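Local coordinates for protein acyl-homoserine-lactone synthase (Pseudomonas aeruginosa, PDB 1RO5) that catalyses formation of the quorum-sensing autoinducer N-(3-oxododecanoyl)homoserine lactone from an acyl carrier protein-bound fatty acyl group and S-adenosylmethionine, at residues L25-F30 and R104-N108; E86-K91 and F162-I168; Q138-T144 and V174-L180. Numbering follows the deposited sequence.

Interaction 1 of 3, residues L25-F30 and R104-N108; sequences LRAQVF and RFAIN
A helix-on-sheet packing joins the last turn and a half of helix 16-30 to the C-terminal end of strand 99-107. Helix 25-30 crosses strand 104-107 almost perpendicularly (93°), with axes 7.6 Å apart at closest approach and Arg26 CA 5.5 Å from Ala106 CA. Ala106 CB points toward the helix and touches Leu25 CG (4.1 Å), Arg26 CG (3.9 Å), Val29 CG2 (3.9 Å) and Phe30 CE1 (4.2 Å). Leu25 (chi1 t, chi2 p) also reaches Asn108, CD1 to CB 3.9 Å. Arg104 (phi/psi 57/49, left-handed; chi1 m, chi2 m, chi3 t) lies over the face of the Phe30 ring (chi1 m), its CD 4.0 Å (CH-pi) and CZ 4.8 Å (cation-pi) from the centroid. Arg26 NH2 and Arg104 NE approach to 4.1 Å, like charges balanced by Glu45, which salt-bridges both; Arg26 also pairs with Asp50, and Arg104 donates to the Trp36 carbonyl. The end of helix 16-30 thus packs on the central sheet, layer on layer, in this autoinducer synthase's alpha-beta-alpha sandwich.

Interaction 2 of 3, residues E86-K91 and F162-I168; sequences ELLHGK and FGPHLKI
A histidine in a left-handed backbone conformation closes this contact of a 3-10 segment and the turn after it against a loop and the start of strand 166-168. His89 (phi/psi 51/47, chi1 m) hydrogen-bonds through NE2 to Pro164 O at 2.8 Å, while Pro164 CD sits over its ring face in a CH-pi contact, 3.4 Å from the centroid. The imidazole thus meets one proline by both its edge nitrogen and its face. Residues 86-88 end the 3-10 segment, with His89 N bonded to Glu86 O at 3.0 Å. His89 and Gly90 (75/-9) are the central residues of a type I' turn from Leu88 to Lys91, which accounts for the positive phi of His89; Lys91 N to Leu88 O at 2.9 Å closes it. The other segment passes through the fully extended Gly163 (-179/-171) into strand 166-168. Nearest CA pairs are Leu88 with Phe162 and His89 with Gly163, both at 5.7 Å.

Phe162 (chi1 m, chi2 80°) has the largest area covered by the other segment, its CB 3.4 Å from Leu87 O and its CD2 3.8 Å from Leu88 CD2. A second apolar patch pairs Leu87 CD2 with Leu166 CD1 (3.6 Å). One water donates to Leu87 O (2.9 Å) and, weakly, to Gly163 O (3.3 Å). Phe162 and Leu87 rest on Ala175 of strand 171-179, and Phe162 makes a cation-pi contact with Arg177. At the edge of the alpha-beta-alpha sandwich, the segment after helix 79-82 covers the connection between strands 158-161 and 166-168.

Interaction 3 of 3, residues Q138-T144 and V174-L180; sequences QTLVTVT and VALRIEL
Leu140 and Ile178 form the apolar centre of this strand pair, with Leu140 CB 4.1 Å from Ile178 CB. On their face of the sheet the packing continues in both directions, from Leu140 CD1 to Leu180 CD2 (3.9 Å) and through Ile178 CD1 to Thr142 CG2 (3.9 Å), then Thr144 CG2 to Leu176 CD1 (3.7 Å). The other face carries Val141 CG1 against Arg177 CB (4.0 Å) and Val143 CG2 near Ala175 CB (4.4 Å).

Strands 139-144 and 174-179 run antiparallel, their N-to-C directions 161° apart and their axes 4.6 Å apart at closest approach. Three hydrogen-bonded pairs join them. Leu140 N lies 2.9 Å from Ile178 O, and Ile178 N 2.6 Å from Leu140 O. Thr142 N lies 3.1 Å from Leu176 O, and Leu176 N 2.8 Å from Thr142 O. Thr144 N lies 3.0 Å from Val174 O, and Val174 N 2.9 Å from Thr144 O. The non-hydrogen-bonded pairs Val143-Ala175, Val141-Arg177 and Thr139-Glu179 alternate with them, the last lying beyond Leu140-Ile178.

Toward the polar end, Leu180 N donates to Gln138 O (2.7 Å) and Thr139 OG1 (chi1 m) to Glu179 OE1 (2.9 Å). Arg177 leads away from strand 139-144, with NE hydrogen-bonded to Ser160 OG and a cation-pi contact to Phe162, while Thr142 OG1 hydrogen-bonds to Leu102 O of the parallel strand 99-107. Parallel to one neighbour and antiparallel to the other, strand 139-145 exemplifies the mixed central sheet of the acetyltransferase-related autoinducer synthase fold.

Overall arrangement
All three interactions converge on one mixed sheet but at different depths. Interaction 3 is the buried one, built mainly from backbone hydrogen bonds; interactions 1 and 2 are partly buried and pack mainly through side chains. Interaction 1 combines aliphatic, CH-pi and cation-pi contacts with arginines paired to acids outside it; interaction 2 has aliphatic and CH-pi contacts, a side-chain-to-backbone hydrogen bond and a bridging water. Phe105 links interaction 1 to interaction 3, its CZ 3.1 Å from Thr142 OG1. Interaction 2 meets interaction 3 through Leu87 CD1 and Val143 CG1 (3.5 Å), a probable hydrogen bond of Phe162 N with Ala175 O (3.1 Å) and the Phe162-Arg177 contact. Interactions 1 and 2 do not touch.

Interaction 1 of 3, residues L25-F30 and R104-N108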
loop_
_atom_site.group_PDB
_atom_site.type_symbol
_atom_site.label_atom_id
_atom_site.label_comp_id
_atom_site.label_asym_id
_atom_site.label_seq_id
_atom_site.Cartn_x
_atom_site.Cartn_y
_atom_site.Cartn_z
ATOM N N LEU A 25 7.061 -8.878 9.062
ATOM C CA LEU A 25 6.566 -7.526 9.355
ATOM C C LEU A 25 5.084 -7.459 9.181
ATOM O O LEU A 25 4.433 -6.902 10.017
ATOM C CB LEU A 25 7.240 -6.434 8.507
ATOM C CG LEU A 25 6.783 -5.020 8.758
ATOM C CD1 LEU A 25 6.770 -4.676 10.265
ATOM C CD2 LEU A 25 7.762 -4.047 8.172
ATOM N N ARG A 26 4.532 -8.039 8.117
ATOM C CA ARG A 26 3.076 -8.047 7.963
ATOM C C ARG A 26 2.401 -8.867 9.074
ATOM O O ARG A 26 1.273 -8.523 9.474
ATOM C CB ARG A 26 2.717 -8.637 6.623
ATOM C CG ARG A 26 2.966 -7.638 5.510
ATOM C CD ARG A 26 2.818 -8.200 4.086
ATOM N NE ARG A 26 1.663 -9.075 3.826
ATOM C CZ ARG A 26 1.423 -9.750 2.675
ATOM N NH1 ARG A 26 2.225 -9.618 1.612
ATOM N NH2 ARG A 26 0.367 -10.607 2.608
ATOM N N ALA A 27 3.044 -9.986 9.491
ATOM C CA ALA A 27 2.495 -10.728 10.637
ATOM C C ALA A 27 2.532 -9.892 11.950
ATOM O O ALA A 27 1.564 -9.923 12.724
ATOM C CB ALA A 27 3.199 -12.072 10.858
ATOM N N GLN A 28 3.624 -9.147 12.175
ATOM C CA GLN A 28 3.737 -8.358 13.370
ATOM C C GLN A 28 2.633 -7.315 13.365
ATOM O O GLN A 28 1.991 -7.062 14.404
ATOM C CB GLN A 28 5.146 -7.729 13.503
ATOM C CG GLN A 28 6.301 -8.819 13.665
ATOM C CD GLN A 28 7.694 -8.181 13.808
ATOM O OE1 GLN A 28 8.336 -7.621 12.835
ATOM N NE2 GLN A 28 8.163 -8.236 15.056
ATOM N N VAL A 29 2.305 -6.817 12.169
ATOM C CA VAL A 29 1.207 -5.851 12.073
ATOM C C VAL A 29 -0.154 -6.405 12.126
ATOM O O VAL A 29 -0.932 -5.903 12.871
ATOM C CB VAL A 29 1.418 -4.898 10.906
ATOM C CG1 VAL A 29 0.233 -3.979 10.665
ATOM C CG2 VAL A 29 2.717 -4.129 11.232
ATOM N N PHE A 30 -0.441 -7.401 11.296
ATOM C CA PHE A 30 -1.802 -7.929 11.036
ATOM C C PHE A 30 -2.182 -9.159 11.881
ATOM O O PHE A 30 -3.292 -9.611 11.791
ATOM C CB PHE A 30 -2.017 -8.312 9.545
ATOM C CG PHE A 30 -2.138 -7.134 8.631
ATOM C CD1 PHE A 30 -0.978 -6.537 8.087
ATOM C CD2 PHE A 30 -3.396 -6.573 8.361
ATOM C CE1 PHE A 30 -1.054 -5.343 7.303
ATOM C CE2 PHE A 30 -3.526 -5.464 7.509
ATOM C CZ PHE A 30 -2.333 -4.813 6.993
ATOM N N ARG A 104 -2.181 -4.236 2.493
ATOM C CA ARG A 104 -1.133 -4.700 3.443
ATOM C C ARG A 104 -0.083 -3.657 3.812
ATOM O O ARG A 104 1.102 -3.967 3.810
ATOM C CB ARG A 104 -0.468 -6.012 2.961
ATOM C CG ARG A 104 -1.430 -7.206 2.804
ATOM C CD ARG A 104 -2.071 -7.492 4.153
ATOM N NE ARG A 104 -2.827 -8.744 4.272
ATOM C CZ ARG A 104 -4.165 -8.839 4.513
ATOM N NH1 ARG A 104 -4.988 -7.772 4.658
ATOM N NH2 ARG A 104 -4.689 -10.016 4.663
ATOM N N PHE A 105 -0.500 -2.439 4.199
ATOM C CA PHE A 105 0.419 -1.432 4.713
ATOM C C PHE A 105 0.905 -1.869 6.001
ATOM O O PHE A 105 0.158 -1.952 6.903
ATOM C CB PHE A 105 -0.103 0.039 4.924
ATOM C CG PHE A 105 -1.020 0.545 3.878
ATOM C CD1 PHE A 105 -1.186 -0.149 2.686
ATOM C CD2 PHE A 105 -1.822 1.639 4.142
ATOM C CE1 PHE A 105 -2.144 0.263 1.707
ATOM C CE2 PHE A 105 -2.742 2.085 3.160
ATOM C CZ PHE A 105 -2.874 1.357 1.929
ATOM N N ALA A 106 2.176 -2.072 6.161
ATOM C CA ALA A 106 2.678 -2.567 7.407
ATOM C C ALA A 106 3.966 -1.782 7.714
ATOM O O ALA A 106 4.905 -1.810 6.916
ATOM C CB ALA A 106 3.000 -4.163 7.298
ATOM N N ILE A 107 3.998 -1.106 8.878
ATOM C CA ILE A 107 5.147 -0.278 9.326
ATOM C C ILE A 107 5.585 -0.720 10.692
ATOM O O ILE A 107 4.784 -0.801 11.611
ATOM C CB ILE A 107 4.824 1.285 9.274
ATOM C CG1 ILE A 107 4.671 1.723 7.828
ATOM C CG2 ILE A 107 5.991 2.116 9.828
ATOM C CD1 ILE A 107 4.498 3.115 7.690
ATOM N N ASN A 108 6.853 -1.037 10.810
ATOM C CA ASN A 108 7.389 -1.453 12.063
ATOM C C ASN A 108 7.187 -0.302 13.082
ATOM O O ASN A 108 7.635 0.916 12.877
ATOM C CB ASN A 108 8.851 -1.813 11.962
ATOM C CG ASN A 108 9.425 -2.254 13.317
ATOM O OD1 ASN A 108 8.710 -2.792 14.196
ATOM N ND2 ASN A 108 10.713 -2.044 13.493
#

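Interaction 2 of 3, residues E86-K91 and F162-I168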
loop_
_atom_site.group_PDB
_atom_site.type_symbol
_atom_site.label_atom_id
_atom_site.label_comp_id
_atom_site.label_asym_id
_atom_site.label_seq_id
_atom_site.Cartn_x
_atom_site.Cartn_y
_atom_site.Cartn_z
ATOM N N GLU A 86 -18.125 -5.202 -0.195
ATOM C CA GLU A 86 -19.081 -4.300 0.524
ATOM C C GLU A 86 -18.631 -2.863 0.476
ATOM O O GLU A 86 -19.445 -1.931 0.396
ATOM C CB GLU A 86 -19.217 -4.643 2.044
ATOM C CG GLU A 86 -18.872 -6.061 2.479
ATOM C CD GLU A 86 -17.335 -6.448 2.506
ATOM O OE1 GLU A 86 -16.922 -7.177 1.556
ATOM O OE2 GLU A 86 -16.570 -6.132 3.498
ATOM N N LEU A 87 -17.310 -2.616 0.476
ATOM C CA LEU A 87 -16.832 -1.242 0.532
ATOM C C LEU A 87 -17.000 -0.553 -0.808
ATOM O O LEU A 87 -16.775 0.672 -0.940
ATOM C CB LEU A 87 -15.401 -1.175 1.017
ATOM C CG LEU A 87 -15.225 -1.616 2.488
ATOM C CD1 LEU A 87 -13.781 -1.563 3.013
ATOM C CD2 LEU A 87 -16.026 -0.810 3.444
ATOM N N LEU A 88 -17.339 -1.333 -1.823
ATOM C CA LEU A 88 -17.667 -0.749 -3.150
ATOM C C LEU A 88 -19.049 -0.037 -3.141
ATOM O O LEU A 88 -19.363 0.694 -4.063
ATOM C CB LEU A 88 -17.746 -1.913 -4.175
ATOM C CG LEU A 88 -16.370 -2.369 -4.651
ATOM C CD1 LEU A 88 -16.443 -3.613 -5.515
ATOM C CD2 LEU A 88 -15.656 -1.089 -5.353
ATOM N N HIS A 89 -19.898 -0.361 -2.156
ATOM C CA HIS A 89 -21.286 0.139 -2.072
ATOM C C HIS A 89 -22.049 -0.069 -3.399
ATOM O O HIS A 89 -22.600 0.856 -3.941
ATOM C CB HIS A 89 -21.279 1.601 -1.534
ATOM C CG HIS A 89 -20.782 1.659 -0.115
ATOM N ND1 HIS A 89 -21.538 1.178 0.955
ATOM C CD2 HIS A 89 -19.540 1.928 0.386
ATOM C CE1 HIS A 89 -20.793 1.188 2.053
ATOM N NE2 HIS A 89 -19.605 1.702 1.747
ATOM N N GLY A 90 -21.954 -1.258 -3.961
ATOM C CA GLY A 90 -22.666 -1.547 -5.186
ATOM C C GLY A 90 -22.073 -0.943 -6.449
ATOM O O GLY A 90 -22.528 -1.311 -7.540
ATOM N N LYS A 91 -21.069 -0.052 -6.350
ATOM C CA LYS A 91 -20.343 0.430 -7.552
ATOM C C LYS A 91 -19.512 -0.660 -8.186
ATOM O O LYS A 91 -19.243 -1.788 -7.617
ATOM C CB LYS A 91 -19.479 1.610 -7.243
ATOM C CG LYS A 91 -20.188 2.550 -6.272
ATOM C CD LYS A 91 -19.589 3.976 -6.185
ATOM C CE LYS A 91 -20.529 4.892 -5.373
ATOM N NZ LYS A 91 -20.009 6.334 -5.357
ATOM N N PHE A 162 -15.218 5.401 -2.140
ATOM C CA PHE A 162 -16.266 4.731 -2.888
ATOM C C PHE A 162 -17.650 4.847 -2.196
ATOM O O PHE A 162 -18.703 4.763 -2.849
ATOM C CB PHE A 162 -15.885 3.219 -3.047
ATOM C CG PHE A 162 -14.876 2.984 -4.146
ATOM C CD1 PHE A 162 -13.523 3.219 -3.895
ATOM C CD2 PHE A 162 -15.280 2.652 -5.486
ATOM C CE1 PHE A 162 -12.525 2.947 -4.874
ATOM C CE2 PHE A 162 -14.320 2.487 -6.511
ATOM C CZ PHE A 162 -12.939 2.613 -6.225
ATOM N N GLY A 163 -17.665 4.925 -0.869
ATOM C CA GLY A 163 -18.872 4.978 -0.125
ATOM C C GLY A 163 -18.520 5.100 1.364
ATOM O O GLY A 163 -17.379 5.313 1.753
ATOM N N PRO A 164 -19.522 4.982 2.225
ATOM C CA PRO A 164 -19.295 5.096 3.701
ATOM C C PRO A 164 -18.223 4.107 4.240
ATOM O O PRO A 164 -18.166 3.014 3.699
ATOM C CB PRO A 164 -20.664 4.729 4.348
ATOM C CG PRO A 164 -21.692 4.996 3.181
ATOM C CD PRO A 164 -20.934 4.818 1.813
ATOM N N HIS A 165 -17.450 4.459 5.270
ATOM C CA HIS A 165 -16.637 3.495 5.965
ATOM C C HIS A 165 -17.514 2.424 6.685
ATOM O O HIS A 165 -18.683 2.691 6.965
ATOM C CB HIS A 165 -15.795 4.189 6.978
ATOM C CG HIS A 165 -16.603 4.927 7.995
ATOM N ND1 HIS A 165 -16.907 6.275 7.873
ATOM C CD2 HIS A 165 -17.182 4.517 9.145
ATOM C CE1 HIS A 165 -17.670 6.650 8.893
ATOM N NE2 HIS A 165 -17.836 5.606 9.687
ATOM N N LEU A 166 -16.939 1.247 7.002
ATOM C CA LEU A 166 -17.647 0.128 7.630
ATOM C C LEU A 166 -16.733 -0.445 8.705
ATOM O O LEU A 166 -15.523 -0.300 8.626
ATOM C CB LEU A 166 -18.069 -0.975 6.600
ATOM C CG LEU A 166 -19.123 -0.670 5.523
ATOM C CD1 LEU A 166 -19.269 -1.886 4.508
ATOM C CD2 LEU A 166 -20.605 -0.323 6.183
ATOM N N LYS A 167 -17.315 -1.023 9.729
ATOM C CA LYS A 167 -16.538 -1.636 10.756
ATOM C C LYS A 167 -15.949 -2.942 10.203
ATOM O O LYS A 167 -16.674 -3.904 9.894
ATOM C CB LYS A 167 -17.366 -1.862 12.033
ATOM C CG LYS A 167 -16.686 -2.602 13.257
ATOM C CD LYS A 167 -17.722 -3.482 14.017
ATOM C CE LYS A 167 -17.083 -4.438 15.120
ATOM N NZ LYS A 167 -16.560 -5.891 14.713
ATOM N N ILE A 168 -14.629 -2.968 10.060
ATOM C CA ILE A 168 -14.004 -4.239 9.726
ATOM C C ILE A 168 -13.107 -4.631 10.864
ATOM O O ILE A 168 -12.119 -3.933 11.152
ATOM C CB ILE A 168 -13.202 -4.160 8.395
ATOM C CG1 ILE A 168 -14.039 -3.573 7.249
ATOM C CG2 ILE A 168 -12.821 -5.549 7.956
ATOM C CD1 ILE A 168 -15.102 -4.366 6.895
HETATM O O HOH W 1 -15.796 2.569 1.022
#

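Interaction 3 of 3, residues Q138-T144 and V174-L180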
loop_
_atom_site.group_PDB
_atom_site.type_symbol
_atom_site.label_atom_id
_atom_site.label_comp_id
_atom_site.label_asym_id
_atom_site.label_seq_id
_atom_site.Cartn_x
_atom_site.Cartn_y
_atom_site.Cartn_z
ATOM N N GLN A 138 -2.767 5.905 -13.592
ATOM C CA GLN A 138 -3.350 7.165 -13.146
ATOM C C GLN A 138 -3.999 7.178 -11.773
ATOM O O GLN A 138 -4.205 8.256 -11.242
ATOM C CB GLN A 138 -4.428 7.671 -14.101
ATOM C CG GLN A 138 -5.007 6.659 -14.923
ATOM C CD GLN A 138 -4.468 6.726 -16.425
ATOM O OE1 GLN A 138 -5.279 6.675 -17.339
ATOM N NE2 GLN A 138 -3.101 6.788 -16.648
ATOM N N THR A 139 -4.323 6.002 -11.238
ATOM C CA THR A 139 -5.098 5.836 -10.049
ATOM C C THR A 139 -4.637 4.647 -9.192
ATOM O O THR A 139 -4.436 3.526 -9.679
ATOM C CB THR A 139 -6.557 5.575 -10.419
ATOM O OG1 THR A 139 -7.086 6.637 -11.177
ATOM C CG2 THR A 139 -7.507 5.571 -9.082
ATOM N N LEU A 140 -4.559 4.885 -7.910
ATOM C CA LEU A 140 -4.397 3.845 -6.925
ATOM C C LEU A 140 -5.668 3.633 -6.091
ATOM O O LEU A 140 -6.309 4.618 -5.619
ATOM C CB LEU A 140 -3.269 4.237 -6.033
ATOM C CG LEU A 140 -1.925 4.298 -6.798
ATOM C CD1 LEU A 140 -0.852 4.616 -5.819
ATOM C CD2 LEU A 140 -1.491 3.052 -7.589
ATOM N N VAL A 141 -6.146 2.398 -5.949
ATOM C CA VAL A 141 -7.223 2.180 -5.029
ATOM C C VAL A 141 -6.707 1.359 -3.818
ATOM O O VAL A 141 -5.670 0.699 -3.900
ATOM C CB VAL A 141 -8.394 1.478 -5.714
ATOM C CG1 VAL A 141 -8.970 2.378 -6.768
ATOM C CG2 VAL A 141 -7.991 0.093 -6.304
ATOM N N THR A 142 -7.377 1.444 -2.683
ATOM C CA THR A 142 -6.954 0.662 -1.540
ATOM C C THR A 142 -8.089 0.557 -0.526
ATOM O O THR A 142 -8.942 1.423 -0.453
ATOM C CB THR A 142 -5.673 1.273 -0.945
ATOM O OG1 THR A 142 -5.241 0.514 0.185
ATOM C CG2 THR A 142 -5.997 2.688 -0.383
ATOM N N VAL A 143 -8.083 -0.473 0.288
ATOM C CA VAL A 143 -8.940 -0.551 1.468
ATOM C C VAL A 143 -8.013 -0.293 2.633
ATOM O O VAL A 143 -7.061 -1.062 2.852
ATOM C CB VAL A 143 -9.594 -1.918 1.613
ATOM C CG1 VAL A 143 -10.285 -2.158 3.018
ATOM C CG2 VAL A 143 -10.637 -2.069 0.589
ATOM N N THR A 144 -8.267 0.793 3.352
ATOM C CA THR A 144 -7.439 1.138 4.479
ATOM C C THR A 144 -8.389 1.676 5.614
ATOM O O THR A 144 -9.646 1.402 5.572
ATOM C CB THR A 144 -6.266 2.070 4.054
ATOM O OG1 THR A 144 -5.427 2.268 5.184
ATOM C CG2 THR A 144 -6.755 3.461 3.679
ATOM N N VAL A 174 -12.396 1.899 4.991
ATOM C CA VAL A 174 -13.026 2.517 3.874
ATOM C C VAL A 174 -12.211 2.154 2.634
ATOM O O VAL A 174 -11.012 1.905 2.753
ATOM C CB VAL A 174 -12.993 4.087 4.141
ATOM C CG1 VAL A 174 -11.497 4.611 4.507
ATOM C CG2 VAL A 174 -13.662 4.901 3.041
ATOM N N ALA A 175 -12.825 2.155 1.440
ATOM C CA ALA A 175 -12.170 2.014 0.130
ATOM C C ALA A 175 -11.907 3.390 -0.431
ATOM O O ALA A 175 -12.850 4.200 -0.597
ATOM C CB ALA A 175 -13.087 1.272 -0.899
ATOM N N LEU A 176 -10.641 3.650 -0.783
ATOM C CA LEU A 176 -10.289 4.907 -1.317
ATOM C C LEU A 176 -9.862 4.843 -2.787
ATOM O O LEU A 176 -9.256 3.882 -3.210
ATOM C CB LEU A 176 -9.100 5.388 -0.492
ATOM C CG LEU A 176 -9.354 5.607 0.988
ATOM C CD1 LEU A 176 -8.041 6.093 1.496
ATOM C CD2 LEU A 176 -10.438 6.656 1.309
ATOM N N ARG A 177 -10.119 5.898 -3.545
ATOM C CA ARG A 177 -9.385 6.129 -4.811
ATOM C C ARG A 177 -8.400 7.282 -4.764
ATOM O O ARG A 177 -8.771 8.315 -4.283
ATOM C CB ARG A 177 -10.266 6.050 -6.088
ATOM C CG ARG A 177 -11.324 6.926 -6.232
ATOM C CD ARG A 177 -12.559 6.401 -7.060
ATOM N NE ARG A 177 -13.770 7.120 -6.522
ATOM C CZ ARG A 177 -15.034 6.696 -6.593
ATOM N NH1 ARG A 177 -15.282 5.534 -7.233
ATOM N NH2 ARG A 177 -16.053 7.454 -6.037
ATOM N N ILE A 178 -7.115 7.068 -5.082
ATOM C CA ILE A 178 -6.119 8.082 -4.873
ATOM C C ILE A 178 -5.745 8.416 -6.308
ATOM O O ILE A 178 -5.056 7.597 -6.937
ATOM C CB ILE A 178 -4.845 7.572 -4.264
ATOM C CG1 ILE A 178 -4.928 7.251 -2.785
ATOM C CG2 ILE A 178 -3.834 8.707 -4.134
ATOM C CD1 ILE A 178 -5.407 5.988 -2.446
ATOM N N GLU A 179 -6.170 9.586 -6.845
ATOM C CA GLU A 179 -5.804 10.001 -8.223
ATOM C C GLU A 179 -4.387 10.448 -8.265
ATOM O O GLU A 179 -3.956 11.250 -7.416
ATOM C CB GLU A 179 -6.742 11.076 -8.674
ATOM C CG GLU A 179 -8.184 10.563 -8.610
ATOM C CD GLU A 179 -8.459 9.580 -9.704
ATOM O OE1 GLU A 179 -7.623 9.465 -10.689
ATOM O OE2 GLU A 179 -9.478 8.895 -9.561
ATOM N N LEU A 180 -3.582 9.909 -9.163
ATOM C CA LEU A 180 -2.178 10.416 -9.169
ATOM C C LEU A 180 -2.009 11.681 -10.125
ATOM O O LEU A 180 -1.054 11.773 -10.921
ATOM C CB LEU A 180 -1.159 9.297 -9.532
ATOM C CG LEU A 180 -1.325 7.919 -8.794
ATOM C CD1 LEU A 180 -0.301 6.954 -9.282
ATOM C CD2 LEU A 180 -1.109 8.195 -7.288
#